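Local coordinates for membrane-associated protein VP24 (Marburg virus - Musoke, Kenya, 1980, PDB 4OR8) that may act as a minor matrix protein of the virion, with a role in nucleocapsid assembly and virus budding, at residues B[51-54]-B[59-62]; B[106-111]-B[241-246]. All coordinates share one frame; numbering follows the deposited sequence.

Contact 1 of 2, residues B[51-54]-B[59-62]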
loop_
_atom_site.group_PDB
_atom_site.type_symbol
_atom_site.label_atom_id
_atom_site.label_comp_id
_atom_site.label_asym_id
_atom_site.label_seq_id
_atom_site.Cartn_x
_atom_site.Cartn_y
_atom_site.Cartn_z
ATOM N N GLY B 51 0.597 -14.354 4.580
ATOM C CA GLY B 51 1.178 -14.552 3.264
ATOM C C GLY B 51 2.492 -15.307 3.256
ATOM O O GLY B 51 2.577 -16.432 3.746
ATOM N N TRP B 52 3.524 -14.688 2.691
ATOM C CA TRP B 52 4.814 -15.352 2.542
ATOM C C TRP B 52 5.981 -14.488 2.987
ATOM O O TRP B 52 5.866 -13.272 3.121
ATOM C CB TRP B 52 5.047 -15.753 1.084
ATOM C CG TRP B 52 3.920 -16.502 0.463
ATOM C CD1 TRP B 52 3.755 -17.853 0.429
ATOM C CD2 TRP B 52 2.798 -15.940 -0.226
ATOM N NE1 TRP B 52 2.598 -18.171 -0.239
ATOM C CE2 TRP B 52 1.992 -17.014 -0.650
ATOM C CE3 TRP B 52 2.398 -14.635 -0.523
ATOM C CZ2 TRP B 52 0.807 -16.822 -1.357
ATOM C CZ3 TRP B 52 1.222 -14.446 -1.225
ATOM C CH2 TRP B 52 0.441 -15.534 -1.636
ATOM N N THR B 53 7.113 -15.138 3.209
ATOM C CA THR B 53 8.366 -14.436 3.409
ATOM C C THR B 53 9.356 -14.897 2.352
ATOM O O THR B 53 9.541 -16.095 2.137
ATOM C CB THR B 53 8.946 -14.684 4.808
ATOM O OG1 THR B 53 8.201 -13.925 5.770
ATOM C CG2 THR B 53 10.402 -14.258 4.867
ATOM N N VAL B 54 9.974 -13.940 1.673
ATOM C CA VAL B 54 11.018 -14.266 0.722
ATOM C C VAL B 54 12.322 -13.607 1.130
ATOM O O VAL B 54 12.391 -12.391 1.308
ATOM C CB VAL B 54 10.653 -13.848 -0.702
ATOM C CG1 VAL B 54 11.792 -14.177 -1.642
ATOM C CG2 VAL B 54 9.378 -14.548 -1.140
ATOM N N PHE B 59 17.769 -8.925 2.219
ATOM C CA PHE B 59 16.388 -8.457 2.263
ATOM C C PHE B 59 15.486 -9.554 2.799
ATOM O O PHE B 59 15.627 -10.718 2.429
ATOM C CB PHE B 59 15.886 -8.074 0.869
ATOM C CG PHE B 59 16.529 -6.844 0.294
ATOM C CD1 PHE B 59 16.045 -5.584 0.601
ATOM C CD2 PHE B 59 17.595 -6.950 -0.583
ATOM C CE1 PHE B 59 16.626 -4.451 0.060
ATOM C CE2 PHE B 59 18.178 -5.822 -1.128
ATOM C CZ PHE B 59 17.693 -4.570 -0.805
ATOM N N VAL B 60 14.557 -9.175 3.670
ATOM C CA VAL B 60 13.483 -10.072 4.065
ATOM C C VAL B 60 12.159 -9.477 3.599
ATOM O O VAL B 60 11.684 -8.489 4.152
ATOM C CB VAL B 60 13.437 -10.288 5.590
ATOM C CG1 VAL B 60 12.318 -11.251 5.950
ATOM C CG2 VAL B 60 14.771 -10.810 6.095
ATOM N N PHE B 61 11.570 -10.075 2.572
ATOM C CA PHE B 61 10.324 -9.562 2.024
ATOM C C PHE B 61 9.105 -10.178 2.704
ATOM O O PHE B 61 9.035 -11.390 2.888
ATOM C CB PHE B 61 10.263 -9.797 0.514
ATOM C CG PHE B 61 11.295 -9.029 -0.261
ATOM C CD1 PHE B 61 11.187 -7.657 -0.409
ATOM C CD2 PHE B 61 12.368 -9.679 -0.850
ATOM C CE1 PHE B 61 12.131 -6.944 -1.124
ATOM C CE2 PHE B 61 13.316 -8.973 -1.568
ATOM C CZ PHE B 61 13.196 -7.604 -1.705
ATOM N N HIS B 62 8.149 -9.332 3.074
ATOM C CA HIS B 62 6.891 -9.790 3.645
ATOM C C HIS B 62 5.756 -9.598 2.647
ATOM O O HIS B 62 5.269 -8.484 2.458
ATOM C CB HIS B 62 6.586 -9.037 4.937
ATOM C CG HIS B 62 7.649 -9.177 5.980
ATOM N ND1 HIS B 62 8.808 -8.431 5.965
ATOM C CD2 HIS B 62 7.731 -9.976 7.070
ATOM C CE1 HIS B 62 9.558 -8.764 7.000
ATOM N NE2 HIS B 62 8.927 -9.700 7.687
#
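A beta hairpin formed by strands 51-56 and 59-64 brings Val54 opposite Phe61, an antiparallel hydrogen-bonded pair whose backbones grip each other twice. Val54 N donates to Phe61 O at 3.0 Å, and Phe61 N returns a straighter bond, 168° at the hydrogen, to Val54 O at 2.8 Å. Thr53 and His62 form the next, non-hydrogen-bonded pair; beside it Thr53 CA lies 3.2 Å from Phe61 O, in a CA-H...O contact. That carbonyl therefore receives both the amide of Val54 and the CA-H of Thr53.

Side chains alternate across the sheet. Val54 and Phe61 share one face, their CB atoms 4.2 Å apart; the branched valine suits an extended strand. Phe61 CG stands beside its own backbone N (chi1 -65°), and with the ring turned to chi2 -72° its CD2 lies 3.5 Å from Val54 O. Thr53 and His62 occupy the other face and lie side by side, pointing the same way. The two branches of Thr53 divide the work: CG2, anti to the backbone N, meets Val60 CG1 at 3.7 Å, while OG1 keeps a weak hydrogen bond to Ser48 OG. Threonine thus offers a methyl to its diagonal neighbour and a hydroxyl to polar company.

Strand 51-56 is the middle one of three, continuing its backbone pairing through Thr53 to Glu46 of strand 44-48. Against the face that carries Val54 and Phe61, Phe61 packs on Leu108 and Leu112 of helix 104-115 and on Phe175 of helix 161-178. On the Thr53 and His62 face the second subunit approaches, where Trp83 of that subunit meets the His62 ring and its Glu82 packs on Thr53 and Val60.

Contact 2 of 2, residues B[106-111]-B[241-246]; sequences LALRIL and AVLREH
Leu108 faces Val242 and Leu243 from helix 104-115, and its side chain can be followed outward. CB leaves the helix toward the segment 241-246, and CG stands anti to the backbone N (chi1 175°), which extends the chain away from its own helix. At the fork CD1 does the touching: it lies 3.8 Å from Leu243 CD2 and 3.9 Å from Val242 CG1, one methyl serving two neighbours. The other branch, CD2, turns to the ring of Phe61.

The two leucines slide past each other in opposite directions, whereas the Val242 side chain crosses that of Leu108 at a slant. Val242 is short and branched at CB, so it can offer CG1 to Leu108 while its side chain also packs on Ile63 and Pro64 of strand 59-64.

One helical turn beyond Leu108, Leu111 meets Leu243 tip to tip, with CD1 of Leu111 3.7 Å from CD1 of Leu243. The forked end of Leu243 consequently spans both turns of helix 104-115, CD1 to Leu111 and CD2 to Leu108. The nearest CA atoms, those of Leu108 and Val242, are 8.6 Å apart, so the join is made by methyl groups. Leucine suits these places because its reach lets methyls meet between separated backbones, and in Leu108 and Leu243 the two methyls serve separate neighbours; all four residues are buried, and the contact is purely apolar.

This short bridge ties helix 104-115 to helix 240-244, which directly follows strand 228-239. The contact lies about 5 Å, centre to centre, from the centre of the folded chain. Phe175 and Met178 of helix 161-178 pack on both Leu111 and Leu243, Phe211 of strand 210-221 adds to Leu243 and Val213 to Leu111, while strand 59-64 covers Leu108 and Val242.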
loop_
_atom_site.group_PDB
_atom_site.type_symbol
_atom_site.label_atom_id
_atom_site.label_comp_id
_atom_site.label_asym_id
_atom_site.label_seq_id
_atom_site.Cartn_x
_atom_site.Cartn_y
_atom_site.Cartn_z
ATOM N N LEU B 106 5.864 -13.997 -7.175
ATOM C CA LEU B 106 6.421 -14.173 -8.508
ATOM C C LEU B 106 6.548 -12.811 -9.179
ATOM O O LEU B 106 7.460 -12.576 -9.972
ATOM C CB LEU B 106 5.525 -15.092 -9.339
ATOM C CG LEU B 106 6.131 -16.434 -9.754
ATOM C CD1 LEU B 106 6.849 -17.086 -8.587
ATOM C CD2 LEU B 106 5.051 -17.351 -10.292
ATOM N N ALA B 107 5.625 -11.912 -8.851
ATOM C CA ALA B 107 5.648 -10.562 -9.393
ATOM C C ALA B 107 6.776 -9.762 -8.755
ATOM O O ALA B 107 7.388 -8.912 -9.401
ATOM C CB ALA B 107 4.310 -9.875 -9.171
ATOM N N LEU B 108 7.044 -10.034 -7.481
ATOM C CA LEU B 108 8.157 -9.402 -6.792
ATOM C C LEU B 108 9.461 -9.874 -7.406
ATOM O O LEU B 108 10.395 -9.093 -7.585
ATOM C CB LEU B 108 8.144 -9.741 -5.301
ATOM C CG LEU B 108 9.349 -9.206 -4.521
ATOM C CD1 LEU B 108 9.317 -7.692 -4.459
ATOM C CD2 LEU B 108 9.415 -9.796 -3.129
ATOM N N ARG B 109 9.511 -11.163 -7.723
ATOM C CA ARG B 109 10.693 -11.765 -8.326
ATOM C C ARG B 109 11.005 -11.075 -9.645
ATOM O O ARG B 109 12.154 -10.747 -9.928
ATOM C CB ARG B 109 10.460 -13.258 -8.548
ATOM C CG ARG B 109 11.688 -14.045 -8.963
ATOM C CD ARG B 109 11.310 -15.494 -9.249
ATOM N NE ARG B 109 12.387 -16.245 -9.888
ATOM C CZ ARG B 109 13.140 -17.147 -9.270
ATOM N NH1 ARG B 109 12.936 -17.423 -7.989
ATOM N NH2 ARG B 109 14.097 -17.777 -9.937
ATOM N N ILE B 110 9.964 -10.849 -10.438
ATOM C CA ILE B 110 10.081 -10.141 -11.705
ATOM C C ILE B 110 10.581 -8.718 -11.482
ATOM O O ILE B 110 11.447 -8.229 -12.207
ATOM C CB ILE B 110 8.723 -10.102 -12.437
ATOM C CG1 ILE B 110 8.350 -11.503 -12.926
ATOM C CG2 ILE B 110 8.759 -9.131 -13.603
ATOM C CD1 ILE B 110 7.025 -11.564 -13.648
ATOM N N LEU B 111 10.036 -8.067 -10.462
ATOM C CA LEU B 111 10.394 -6.694 -10.139
ATOM C C LEU B 111 11.871 -6.615 -9.757
ATOM O O LEU B 111 12.581 -5.692 -10.158
ATOM C CB LEU B 111 9.499 -6.180 -9.009
ATOM C CG LEU B 111 9.366 -4.672 -8.791
ATOM C CD1 LEU B 111 8.066 -4.373 -8.065
ATOM C CD2 LEU B 111 10.544 -4.136 -7.999
ATOM N N ALA B 241 3.469 -2.033 0.754
ATOM C CA ALA B 241 4.226 -2.292 1.976
ATOM C C ALA B 241 5.455 -3.178 1.745
ATOM O O ALA B 241 6.474 -3.033 2.421
ATOM C CB ALA B 241 3.326 -2.896 3.032
ATOM N N VAL B 242 5.349 -4.094 0.788
ATOM C CA VAL B 242 6.449 -4.984 0.434
ATOM C C VAL B 242 7.720 -4.211 0.095
ATOM O O VAL B 242 8.817 -4.572 0.525
ATOM C CB VAL B 242 6.077 -5.864 -0.777
ATOM C CG1 VAL B 242 7.288 -6.644 -1.266
ATOM C CG2 VAL B 242 4.931 -6.800 -0.424
ATOM N N LEU B 243 7.560 -3.136 -0.670
ATOM C CA LEU B 243 8.696 -2.348 -1.133
ATOM C C LEU B 243 8.999 -1.159 -0.225
ATOM O O LEU B 243 10.142 -0.716 -0.138
ATOM C CB LEU B 243 8.460 -1.871 -2.567
ATOM C CG LEU B 243 8.092 -2.976 -3.557
ATOM C CD1 LEU B 243 7.817 -2.403 -4.929
ATOM C CD2 LEU B 243 9.196 -4.018 -3.626
ATOM N N ARG B 244 7.976 -0.645 0.451
ATOM C CA ARG B 244 8.154 0.520 1.315
ATOM C C ARG B 244 9.047 0.192 2.507
ATOM O O ARG B 244 9.762 1.050 3.021
ATOM C CB ARG B 244 6.804 1.055 1.790
ATOM C CG ARG B 244 6.905 2.334 2.591
ATOM C CD ARG B 244 5.538 2.900 2.896
ATOM N NE ARG B 244 4.836 3.335 1.693
ATOM C CZ ARG B 244 5.115 4.454 1.031
ATOM N NH1 ARG B 244 6.097 5.245 1.442
ATOM N NH2 ARG B 244 4.420 4.779 -0.047
ATOM N N GLU B 245 9.002 -1.064 2.933
ATOM C CA GLU B 245 9.860 -1.553 4.001
ATOM C C GLU B 245 11.340 -1.431 3.631
ATOM O O GLU B 245 12.196 -1.314 4.503
ATOM C CB GLU B 245 9.509 -3.010 4.314
ATOM C CG GLU B 245 10.318 -3.635 5.438
ATOM C CD GLU B 245 9.859 -5.041 5.765
ATOM O OE1 GLU B 245 8.781 -5.445 5.277
ATOM O OE2 GLU B 245 10.577 -5.740 6.512
ATOM N N HIS B 246 11.632 -1.445 2.333
ATOM C CA HIS B 246 13.016 -1.436 1.861
ATOM C C HIS B 246 13.306 -0.314 0.865
ATOM O O HIS B 246 14.091 -0.497 -0.062
ATOM C CB HIS B 246 13.357 -2.782 1.217
ATOM C CG HIS B 246 13.033 -3.962 2.080
ATOM N ND1 HIS B 246 13.794 -4.314 3.174
ATOM C CD2 HIS B 246 12.031 -4.869 2.008
ATOM C CE1 HIS B 246 13.272 -5.389 3.740
ATOM N NE2 HIS B 246 12.203 -5.745 3.053
#

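In the fold
Contact 1 and contact 2 have centres 9 Å apart and meet along strand 59-64, although contact 1 closes before contact 2 opens in the chain. Phe61 CG of the hairpin lies 3.5 Å from Leu108 CD2, joining the two apolar clusters, and His62 O packs 3.4 Å from Val242 CG2. Polar links probably reinforce this seam: Val60 O is 3.0 Å from His246 NE2 in a hydrogen bond, and His62 ND1 is 3.1 Å from Glu245 OE1 in a weak hydrogen bond. The segment 241-246 is thus held by helix 104-115 through methyls and by the hairpin through polar groups as well. Both contacts also border the second subunit.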